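Side-chain contacts in N-acetyl-beta-D glucosaminidase (Rhizomucor miehei CAU432, PDB 4ZM6), which probably removes N-acetylglucosamine through a glycoside hydrolase family 3 region and acetylates glucosamine from acetyl-CoA through a GCN5-related acetyltransferase region: residues E410-F415 with A478-P483; G93-G98 with Y501-H506; Y653-P658 with V833-L838; K788-R793 with K848-Y853. All blocks are in the same frame, centred on the assembly; numbering follows the deposited sequence.

From the N terminus, the chain first reaches G93-G98, in a loop of the family 3 N-terminal region. Contact 2 closes a very long loop when Y501-H506 packs there. Contact 1 is nested inside that loop and joins the start of helix 413-422 to the end of strand 475-479. The two contacts touch: S414 OG and H506 ND1 are 2.7 Å apart, a probable hydrogen bond. Contacts 3 and 4 come later, about 43 to 58 Å away between centres. Their segments alternate along the chain, so their loops cross. Both reach the same mixed sheet, and Y853 of contact 4 packs on F657 and P658 of contact 3. Contact 3 joins the two acetyltransferase-family regions; contact 4 joins a loop to a strand within the second.

Contact 1. Residues E410-F415 with A478-P483; sequences EPFNSF and AAVMNP
F412 pushes the far end of its ring against the side chain of V480. The two side chains come from opposite directions. The closest pair is F412 CZ and V480 CG2, 3.5 Å apart, and the methyl approaches the ring obliquely. The other branch also takes part: V480 CG1 lies 4.0 Å from F412 CE1. With chi1 at -56°, CG1 stands anti to the carbonyl carbon and beside the backbone N. This lets V480 CG1 reach a second ring, that of F415, at its edge and near its plane, with CE2 4.3 Å away. F415 also meets A478. Its CE2 and CZ atoms share the one methyl, with F415 CZ 4.0 Å from A478 CB. A478 and V480 are two residues apart, and both point toward the two phenylalanines. A479 between them points away. The contact is apolar and buried. A type I turn from E410 to N413 carries F412 and leads into the helix that carries F415. Helix 413-422 makes the crossover between the parallel neighbouring strands 392-397 and 426-431, as in an alpha/beta sandwich. F394 from strand 392-397 stacks on F415 and also touches F412. H506, V510 and I513 of helix 503-513 close in on F415, and A478 rests on L496 of strand 494-497.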
# COMPACT_ATOMS: atom_id res chain seq x y z
N GLU A 410 -4.65 42.99 -14.72
CA GLU A 410 -3.30 43.31 -14.35
C GLU A 410 -3.06 42.58 -13.07
O GLU A 410 -3.26 43.11 -12.02
CB GLU A 410 -3.16 44.79 -14.15
CG GLU A 410 -2.91 45.54 -15.43
CD GLU A 410 -3.40 46.95 -15.33
OE1 GLU A 410 -4.55 47.15 -14.96
OE2 GLU A 410 -2.62 47.87 -15.61
N PRO A 411 -2.61 41.27 -13.24
CA PRO A 411 -2.65 40.48 -12.00
C PRO A 411 -1.43 40.66 -11.15
O PRO A 411 -1.42 40.26 -10.01
CB PRO A 411 -2.72 39.07 -12.51
CG PRO A 411 -1.76 39.08 -13.60
CD PRO A 411 -2.03 40.34 -14.33
N PHE A 412 -0.45 41.37 -11.67
CA PHE A 412 0.79 41.60 -10.99
C PHE A 412 0.79 42.90 -10.24
O PHE A 412 1.78 43.29 -9.69
CB PHE A 412 1.88 41.67 -11.99
CG PHE A 412 2.57 40.40 -12.22
CD1 PHE A 412 3.44 39.92 -11.31
CD2 PHE A 412 2.36 39.71 -13.37
CE1 PHE A 412 4.11 38.74 -11.54
CE2 PHE A 412 3.02 38.54 -13.62
CZ PHE A 412 3.89 38.05 -12.70
N ASN A 413 -0.32 43.57 -10.25
CA ASN A 413 -0.50 44.80 -9.47
C ASN A 413 -0.49 44.58 -7.97
O ASN A 413 -0.03 45.44 -7.22
CB ASN A 413 -1.83 45.47 -9.82
CG ASN A 413 -1.79 46.19 -11.15
OD1 ASN A 413 -0.77 46.18 -11.85
ND2 ASN A 413 -2.90 46.81 -11.50
N SER A 414 -1.06 43.46 -7.52
CA SER A 414 -1.02 43.10 -6.11
C SER A 414 0.43 42.89 -5.68
O SER A 414 0.84 43.33 -4.60
CB SER A 414 -1.86 41.85 -5.84
OG SER A 414 -1.56 40.81 -6.76
N PHE A 415 1.22 42.24 -6.53
CA PHE A 415 2.65 42.12 -6.30
C PHE A 415 3.21 43.53 -6.08
O PHE A 415 3.88 43.78 -5.08
CB PHE A 415 3.34 41.44 -7.49
CG PHE A 415 4.59 40.67 -7.13
CD1 PHE A 415 5.73 41.32 -6.67
CD2 PHE A 415 4.63 39.29 -7.29
CE1 PHE A 415 6.87 40.61 -6.37
CE2 PHE A 415 5.78 38.58 -6.99
CZ PHE A 415 6.90 39.23 -6.52
N ALA A 478 10.44 35.64 -9.72
CA ALA A 478 9.28 35.03 -9.08
C ALA A 478 8.27 34.58 -10.14
O ALA A 478 7.67 35.42 -10.81
CB ALA A 478 8.62 36.02 -8.13
N ALA A 479 8.10 33.26 -10.28
CA ALA A 479 7.08 32.68 -11.17
C ALA A 479 5.77 32.46 -10.40
O ALA A 479 5.74 31.77 -9.39
CB ALA A 479 7.57 31.38 -11.76
N VAL A 480 4.69 33.05 -10.90
CA VAL A 480 3.45 33.11 -10.14
C VAL A 480 2.34 32.21 -10.69
O VAL A 480 1.28 32.09 -10.07
CB VAL A 480 2.95 34.56 -9.99
CG1 VAL A 480 4.03 35.41 -9.35
CG2 VAL A 480 2.52 35.16 -11.33
N MET A 481 2.57 31.58 -11.84
CA MET A 481 1.64 30.57 -12.34
C MET A 481 2.25 29.18 -12.13
O MET A 481 2.36 28.74 -10.98
CB MET A 481 1.24 30.88 -13.79
CG MET A 481 0.41 32.15 -13.88
SD MET A 481 -0.23 32.54 -15.52
CE MET A 481 -1.64 31.42 -15.62
N ASN A 482 2.66 28.48 -13.18
CA ASN A 482 3.33 27.20 -12.99
C ASN A 482 4.76 27.41 -12.49
O ASN A 482 5.42 28.36 -12.91
CB ASN A 482 3.36 26.39 -14.29
CG ASN A 482 1.98 25.99 -14.76
OD1 ASN A 482 1.01 26.01 -13.99
ND2 ASN A 482 1.88 25.62 -16.03
N PRO A 483 5.24 26.53 -11.61
CA PRO A 483 6.59 26.64 -11.04
C PRO A 483 7.73 26.18 -11.94
O PRO A 483 8.90 26.29 -11.56
CB PRO A 483 6.51 25.75 -9.80
CG PRO A 483 5.54 24.69 -10.19
CD PRO A 483 4.49 25.41 -10.99

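Contact 2. Residues G93-G98 with Y501-H506; sequences GTYLPG and YTPPAH
Y95 lies across T502, P503 and P504 at the start of helix 503-513. The contact is a loop-to-helix junction. A loop of the family 3 N-terminal region, which belongs to the TIM-barrel clan, meets the first turn of a helix flanking the six-stranded alpha/beta sheet. T502 is the N-cap residue of that helix, and H506 N bonds to T502 O. The tight part is near the root of the tyrosine. Y95 CB is 3.6 Å from P504 CG, and the two side chains cross at about a right angle. T502, which is buried, brings CG2 within 3.8 Å of Y95 CD1, obliquely to the ring. Y368 of helix 357-368 touches both T502 and P504. The looser part is P503, which is exposed. It still makes one well-formed contact: P503 CD sits over the centre of the Y95 ring in a CH-pi interaction. That carbon is 4.0 Å from the ring centroid and 12° off the normal. Farther out, P503 CG is 4.1 Å from Y95 CE2. The chi1 of T502, 58°, sends CG2 anti to the carbonyl carbon and toward the tyrosine. OG1 then goes to a different partner. T502 OG1 is hydrogen-bonded to E500 OE1, while E500 OE2 is hydrogen-bonded to the backbone N of G98, the N-cap residue of helix 99-105, so one carboxylate spans both segments.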
# COMPACT_ATOMS: atom_id res chain seq x y z
N GLY A 93 -15.87 36.26 -1.81
CA GLY A 93 -15.36 35.29 -0.85
C GLY A 93 -13.85 35.36 -0.68
O GLY A 93 -13.16 36.05 -1.43
N THR A 94 -13.34 34.64 0.31
CA THR A 94 -11.93 34.72 0.67
C THR A 94 -11.02 34.02 -0.35
O THR A 94 -11.40 33.00 -0.92
CB THR A 94 -11.69 34.09 2.06
OG1 THR A 94 -12.62 34.65 3.00
CG2 THR A 94 -10.26 34.33 2.54
N TYR A 95 -9.84 34.59 -0.57
CA TYR A 95 -8.77 33.90 -1.30
C TYR A 95 -8.11 32.89 -0.37
O TYR A 95 -7.45 33.27 0.59
CB TYR A 95 -7.71 34.89 -1.80
CG TYR A 95 -8.13 35.74 -2.97
CD1 TYR A 95 -8.17 35.22 -4.26
CD2 TYR A 95 -8.48 37.08 -2.80
CE1 TYR A 95 -8.56 35.99 -5.34
CE2 TYR A 95 -8.88 37.86 -3.87
CZ TYR A 95 -8.91 37.31 -5.14
OH TYR A 95 -9.31 38.08 -6.22
N LEU A 96 -8.29 31.61 -0.65
CA LEU A 96 -7.57 30.56 0.07
C LEU A 96 -6.76 29.73 -0.93
O LEU A 96 -7.15 29.63 -2.10
CB LEU A 96 -8.53 29.67 0.87
CG LEU A 96 -9.31 30.39 1.97
CD1 LEU A 96 -10.53 29.57 2.38
CD2 LEU A 96 -8.42 30.69 3.17
N PRO A 97 -5.64 29.15 -0.48
CA PRO A 97 -4.71 28.44 -1.37
C PRO A 97 -5.37 27.43 -2.31
O PRO A 97 -6.14 26.58 -1.87
CB PRO A 97 -3.78 27.72 -0.40
CG PRO A 97 -3.78 28.58 0.81
CD PRO A 97 -5.17 29.14 0.91
N GLY A 98 -5.05 27.53 -3.60
CA GLY A 98 -5.46 26.55 -4.60
C GLY A 98 -4.62 25.30 -4.51
O GLY A 98 -3.74 25.19 -3.65
N TYR A 501 -1.31 33.44 -8.74
CA TYR A 501 -1.13 34.89 -8.85
C TYR A 501 -2.16 35.68 -8.05
O TYR A 501 -2.42 36.85 -8.34
CB TYR A 501 -1.12 35.34 -10.32
CG TYR A 501 -2.28 34.84 -11.16
CD1 TYR A 501 -3.60 35.05 -10.78
CD2 TYR A 501 -2.04 34.17 -12.35
CE1 TYR A 501 -4.65 34.60 -11.56
CE2 TYR A 501 -3.09 33.71 -13.13
CZ TYR A 501 -4.39 33.93 -12.74
OH TYR A 501 -5.43 33.48 -13.51
N THR A 502 -2.74 35.04 -7.03
CA THR A 502 -3.67 35.71 -6.13
C THR A 502 -2.95 36.78 -5.30
O THR A 502 -1.74 36.66 -5.04
CB THR A 502 -4.36 34.69 -5.20
OG1 THR A 502 -3.37 33.97 -4.46
CG2 THR A 502 -5.20 33.70 -6.02
N PRO A 503 -3.67 37.83 -4.87
CA PRO A 503 -3.04 38.88 -4.03
C PRO A 503 -2.32 38.37 -2.76
O PRO A 503 -1.21 38.83 -2.47
CB PRO A 503 -4.21 39.80 -3.66
CG PRO A 503 -5.24 39.57 -4.71
CD PRO A 503 -5.06 38.17 -5.23
N PRO A 504 -2.93 37.45 -2.01
CA PRO A 504 -2.19 36.94 -0.84
C PRO A 504 -0.96 36.08 -1.17
O PRO A 504 -0.01 36.04 -0.39
CB PRO A 504 -3.24 36.14 -0.07
CG PRO A 504 -4.32 35.85 -1.05
CD PRO A 504 -4.33 36.99 -2.01
N ALA A 505 -0.98 35.39 -2.31
CA ALA A 505 0.20 34.63 -2.74
C ALA A 505 1.34 35.58 -3.09
O ALA A 505 2.51 35.29 -2.81
CB ALA A 505 -0.14 33.73 -3.91
N HIS A 506 1.00 36.71 -3.70
CA HIS A 506 1.98 37.77 -3.97
C HIS A 506 2.45 38.44 -2.67
O HIS A 506 3.63 38.74 -2.52
CB HIS A 506 1.41 38.82 -4.93
CG HIS A 506 1.20 38.30 -6.32
ND1 HIS A 506 0.31 38.88 -7.20
CD2 HIS A 506 1.74 37.25 -6.98
CE1 HIS A 506 0.32 38.22 -8.35
NE2 HIS A 506 1.19 37.23 -8.24

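Contact 3. Residues Y653-P658 with V833-L838; sequences YPRFFP and VDWVEL
R655 reaches from its loop to D834 and W835. Its CB points toward the other segment. CG is anti to the backbone N and carries the chain outward. The chain then bends at chi3, -39°, which turns the guanidinium across the two partners. NE bonds back to T652 O in its own loop, and this limits the rotation of the head. CZ lies 3.9 Å from W835 CE3. NH1 makes the salt bridge: R655 NH1 to D834 OD2 is 2.8 Å, with an N-H...O angle of 131°. The bond is therefore bent, and the oxygen, using its anti lone pair, is tilted from the guanidinium plane. The bridge joins two acetyltransferase-family regions, since R655 belongs to the first and D834 to the second. D834 lies on strand 830-836, and the chain turns a corner at W835. W835 and V836 both face H687 in a G1 beta bulge. The tip atom NH2 comes to the edge of the indole, in its plane, with R655 NH2 3.6 Å from W835 CE3. Guanidinium and ring planes are 76° apart, so the indole edge faces the flat side of the arginine. P658 takes a face of the same indole. Its CB is 4.0 Å from the centroid of the six-membered W835 ring, a CH-pi contact, and 3.6 Å from W835 CE3.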
# COMPACT_ATOMS: atom_id res chain seq x y z
N TYR A 653 -10.32 4.08 26.60
CA TYR A 653 -9.60 2.92 27.15
C TYR A 653 -8.91 2.12 26.04
O TYR A 653 -9.57 1.69 25.10
CB TYR A 653 -10.58 2.00 27.89
CG TYR A 653 -9.91 1.13 28.95
CD1 TYR A 653 -9.20 -0.01 28.59
CD2 TYR A 653 -9.98 1.47 30.30
CE1 TYR A 653 -8.58 -0.79 29.55
CE2 TYR A 653 -9.36 0.69 31.26
CZ TYR A 653 -8.67 -0.44 30.88
OH TYR A 653 -8.05 -1.22 31.84
N PRO A 654 -7.58 1.91 26.14
CA PRO A 654 -6.62 2.44 27.12
C PRO A 654 -6.34 3.92 26.89
O PRO A 654 -6.87 4.51 25.94
CB PRO A 654 -5.35 1.62 26.86
CG PRO A 654 -5.48 1.14 25.46
CD PRO A 654 -6.95 0.95 25.22
N ARG A 655 -5.51 4.52 27.73
CA ARG A 655 -5.42 5.98 27.78
C ARG A 655 -4.23 6.51 28.55
O ARG A 655 -3.93 6.03 29.64
CB ARG A 655 -6.70 6.51 28.43
CG ARG A 655 -6.63 7.96 28.90
CD ARG A 655 -7.55 8.22 30.07
NE ARG A 655 -8.83 7.53 29.95
CZ ARG A 655 -9.76 7.53 30.90
NH1 ARG A 655 -9.58 8.21 32.03
NH2 ARG A 655 -10.88 6.85 30.70
N PHE A 656 -3.57 7.52 27.98
CA PHE A 656 -2.67 8.39 28.73
C PHE A 656 -3.46 9.55 29.32
O PHE A 656 -3.37 9.84 30.51
CB PHE A 656 -1.58 8.96 27.83
CG PHE A 656 -0.71 7.93 27.18
CD1 PHE A 656 0.27 7.27 27.91
CD2 PHE A 656 -0.85 7.64 25.83
CE1 PHE A 656 1.08 6.33 27.30
CE2 PHE A 656 -0.04 6.70 25.22
CZ PHE A 656 0.93 6.04 25.96
N PHE A 657 -4.24 10.22 28.47
CA PHE A 657 -5.08 11.35 28.86
C PHE A 657 -6.46 11.25 28.20
O PHE A 657 -6.57 10.75 27.08
CB PHE A 657 -4.43 12.67 28.44
CG PHE A 657 -3.00 12.84 28.89
CD1 PHE A 657 -2.67 12.79 30.24
CD2 PHE A 657 -1.99 13.09 27.97
CE1 PHE A 657 -1.35 12.96 30.65
CE2 PHE A 657 -0.67 13.25 28.38
CZ PHE A 657 -0.35 13.19 29.72
N PRO A 658 -7.52 11.70 28.90
CA PRO A 658 -8.88 11.71 28.34
C PRO A 658 -9.13 12.93 27.45
O PRO A 658 -10.03 12.91 26.62
CB PRO A 658 -9.76 11.80 29.58
CG PRO A 658 -8.95 12.61 30.52
CD PRO A 658 -7.52 12.21 30.28
N VAL A 833 -9.80 8.60 41.07
CA VAL A 833 -11.10 8.69 40.40
C VAL A 833 -10.91 9.53 39.13
O VAL A 833 -10.72 10.74 39.20
CB VAL A 833 -12.16 9.33 41.31
CG1 VAL A 833 -13.48 9.47 40.56
CG2 VAL A 833 -12.34 8.49 42.57
N ASP A 834 -10.98 8.86 37.99
CA ASP A 834 -10.57 9.46 36.73
C ASP A 834 -11.76 9.98 35.94
O ASP A 834 -12.82 9.36 35.95
CB ASP A 834 -9.76 8.46 35.89
CG ASP A 834 -10.56 7.23 35.49
OD1 ASP A 834 -11.08 6.53 36.39
OD2 ASP A 834 -10.65 6.93 34.28
N TRP A 835 -11.57 11.12 35.29
CA TRP A 835 -12.51 11.68 34.32
C TRP A 835 -13.91 11.83 34.93
O TRP A 835 -14.82 11.07 34.60
CB TRP A 835 -12.55 10.82 33.06
CG TRP A 835 -13.33 11.40 31.89
CD1 TRP A 835 -14.17 12.48 31.90
CD2 TRP A 835 -13.37 10.88 30.55
NE1 TRP A 835 -14.70 12.68 30.65
CE2 TRP A 835 -14.23 11.71 29.80
CE3 TRP A 835 -12.75 9.80 29.91
CZ2 TRP A 835 -14.49 11.50 28.45
CZ3 TRP A 835 -13.01 9.58 28.56
CH2 TRP A 835 -13.88 10.43 27.84
N VAL A 836 -14.05 12.81 35.81
CA VAL A 836 -15.35 13.12 36.42
C VAL A 836 -15.54 14.63 36.57
O VAL A 836 -14.58 15.41 36.52
CB VAL A 836 -15.52 12.45 37.80
CG1 VAL A 836 -15.55 10.94 37.66
CG2 VAL A 836 -14.43 12.89 38.78
N GLU A 837 -16.80 15.02 36.76
CA GLU A 837 -17.18 16.43 36.84
C GLU A 837 -17.88 16.81 38.15
O GLU A 837 -17.72 17.93 38.62
CB GLU A 837 -18.08 16.80 35.66
CG GLU A 837 -17.49 16.43 34.31
CD GLU A 837 -18.18 17.13 33.16
OE1 GLU A 837 -18.78 16.43 32.32
OE2 GLU A 837 -18.14 18.38 33.10
N LEU A 838 -18.67 15.89 38.72
CA LEU A 838 -19.42 16.17 39.95
C LEU A 838 -18.49 16.19 41.16
O LEU A 838 -18.46 15.26 41.96
CB LEU A 838 -20.55 15.15 40.13
CG LEU A 838 -21.89 15.39 39.39
CD1 LEU A 838 -21.82 16.42 38.27
CD2 LEU A 838 -22.46 14.07 38.88

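Contact 4. Residues K788-R793 with K848-Y853; sequences KLFGER and KTWRSY
The loop carrying L789 and F790 runs past strand 848-853 at some distance, with the CA atoms of L789 and W850 9.6 Å apart, so side chains must bridge the gap. W850 does most of this. Its chi1 of 177° puts CG anti to the backbone N, and the indole extends toward the loop. F790 meets it as a T-shaped pair, its edge toward the indole face. The F790 centroid is 4.8 Å from that of the six-membered W850 ring, and the planes are at 71°. F790 CE1 stands over the ring centre, 3.7 Å from W850 CZ2. The opposite face of the indole is taken by R851 CG, so the tryptophan is sandwiched. R851 then bends at chi2, -74°, and folds its guanidinium back over W850 CZ2. L789 fills the angle between them. Its CD2 is 4.1 Å from W850 CZ2, at the indole edge, and 3.9 Å from R851 NH2. That nitrogen bonds to D564 O, and the arginine makes a cation-pi contact with W565. F790 has a second edge-to-face partner in Y832. W850 and R851 are adjacent in sequence yet both face D688 on strand 686-692. This is a classic beta bulge, set in the antiparallel pairing of strands 686-692 and 847-857 that joins the two acetyltransferase-family regions.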
# COMPACT_ATOMS: atom_id res chain seq x y z
N LYS A 788 6.06 9.58 43.21
CA LYS A 788 5.74 11.00 43.35
C LYS A 788 4.27 11.32 43.03
O LYS A 788 3.84 12.46 43.21
CB LYS A 788 6.68 11.84 42.47
N LEU A 789 3.52 10.33 42.57
CA LEU A 789 2.11 10.52 42.22
C LEU A 789 1.23 9.68 43.16
O LEU A 789 1.15 9.99 44.35
CB LEU A 789 1.88 10.16 40.74
CG LEU A 789 2.70 10.92 39.70
CD1 LEU A 789 2.21 10.54 38.31
CD2 LEU A 789 2.62 12.42 39.92
N PHE A 790 0.57 8.65 42.63
CA PHE A 790 -0.06 7.63 43.45
C PHE A 790 1.03 6.59 43.68
O PHE A 790 1.94 6.47 42.87
CB PHE A 790 -1.25 7.00 42.72
CG PHE A 790 -2.32 7.99 42.34
CD1 PHE A 790 -2.16 8.83 41.25
CD2 PHE A 790 -3.49 8.08 43.08
CE1 PHE A 790 -3.14 9.75 40.91
CE2 PHE A 790 -4.47 9.00 42.74
CZ PHE A 790 -4.29 9.83 41.66
N GLY A 791 0.97 5.86 44.77
CA GLY A 791 2.09 4.99 45.12
C GLY A 791 2.00 3.61 44.52
O GLY A 791 1.39 3.41 43.47
N GLU A 792 2.66 2.67 45.19
CA GLU A 792 2.42 1.25 45.01
C GLU A 792 1.08 0.89 45.65
O GLU A 792 0.29 0.15 45.08
CB GLU A 792 3.52 0.44 45.69
CG GLU A 792 4.88 0.57 45.04
CD GLU A 792 5.03 -0.37 43.87
OE1 GLU A 792 5.01 -1.60 44.10
OE2 GLU A 792 5.17 0.11 42.72
N ARG A 793 0.86 1.42 46.85
CA ARG A 793 -0.37 1.19 47.60
C ARG A 793 -1.43 2.14 47.07
O ARG A 793 -1.74 3.17 47.67
CB ARG A 793 -0.13 1.36 49.11
CG ARG A 793 0.89 0.40 49.71
CD ARG A 793 0.31 -0.97 50.06
NE ARG A 793 -0.45 -1.60 48.96
CZ ARG A 793 0.04 -2.47 48.07
NH1 ARG A 793 1.31 -2.87 48.10
NH2 ARG A 793 -0.76 -2.95 47.12
N LYS A 848 -10.25 15.22 46.50
CA LYS A 848 -9.98 16.55 45.95
C LYS A 848 -9.37 16.39 44.56
O LYS A 848 -8.84 15.33 44.24
CB LYS A 848 -9.08 17.36 46.89
CG LYS A 848 -7.61 16.97 46.91
CD LYS A 848 -6.92 17.59 48.12
CE LYS A 848 -5.51 18.07 47.82
NZ LYS A 848 -4.55 16.95 47.68
N THR A 849 -9.45 17.44 43.74
CA THR A 849 -9.07 17.30 42.32
C THR A 849 -7.55 17.23 42.20
O THR A 849 -6.82 17.90 42.93
CB THR A 849 -9.62 18.42 41.39
OG1 THR A 849 -8.62 19.41 41.16
CG2 THR A 849 -10.89 19.09 41.95
N TRP A 850 -7.09 16.40 41.28
CA TRP A 850 -5.68 16.07 41.16
C TRP A 850 -5.07 16.73 39.92
O TRP A 850 -4.02 17.36 40.00
CB TRP A 850 -5.52 14.55 41.08
CG TRP A 850 -4.11 14.12 40.88
CD1 TRP A 850 -3.05 14.41 41.68
CD2 TRP A 850 -3.60 13.33 39.81
NE1 TRP A 850 -1.91 13.85 41.17
CE2 TRP A 850 -2.22 13.18 40.02
CE3 TRP A 850 -4.18 12.73 38.68
CZ2 TRP A 850 -1.40 12.45 39.15
CZ3 TRP A 850 -3.37 12.00 37.82
CH2 TRP A 850 -1.99 11.87 38.06
N ARG A 851 -5.73 16.53 38.78
CA ARG A 851 -5.33 17.14 37.52
C ARG A 851 -6.58 17.43 36.69
O ARG A 851 -7.59 16.74 36.84
CB ARG A 851 -4.40 16.21 36.75
CG ARG A 851 -3.08 15.87 37.43
CD ARG A 851 -2.11 17.04 37.41
NE ARG A 851 -0.90 16.77 38.21
CZ ARG A 851 0.09 15.97 37.84
NH1 ARG A 851 0.05 15.31 36.69
NH2 ARG A 851 1.14 15.81 38.64
N SER A 852 -6.50 18.43 35.82
CA SER A 852 -7.64 18.80 34.97
C SER A 852 -7.29 18.71 33.48
O SER A 852 -6.14 18.89 33.09
CB SER A 852 -8.12 20.22 35.31
OG SER A 852 -8.42 20.34 36.69
N TYR A 853 -8.30 18.42 32.66
CA TYR A 853 -8.13 18.31 31.21
C TYR A 853 -9.26 19.03 30.48
O TYR A 853 -10.36 19.14 31.00
CB TYR A 853 -8.12 16.85 30.77
CG TYR A 853 -7.31 15.92 31.65
CD1 TYR A 853 -7.89 15.31 32.75
CD2 TYR A 853 -5.98 15.65 31.38
CE1 TYR A 853 -7.17 14.46 33.56
CE2 TYR A 853 -5.24 14.80 32.19
CZ TYR A 853 -5.84 14.21 33.28
OH TYR A 853 -5.14 13.37 34.10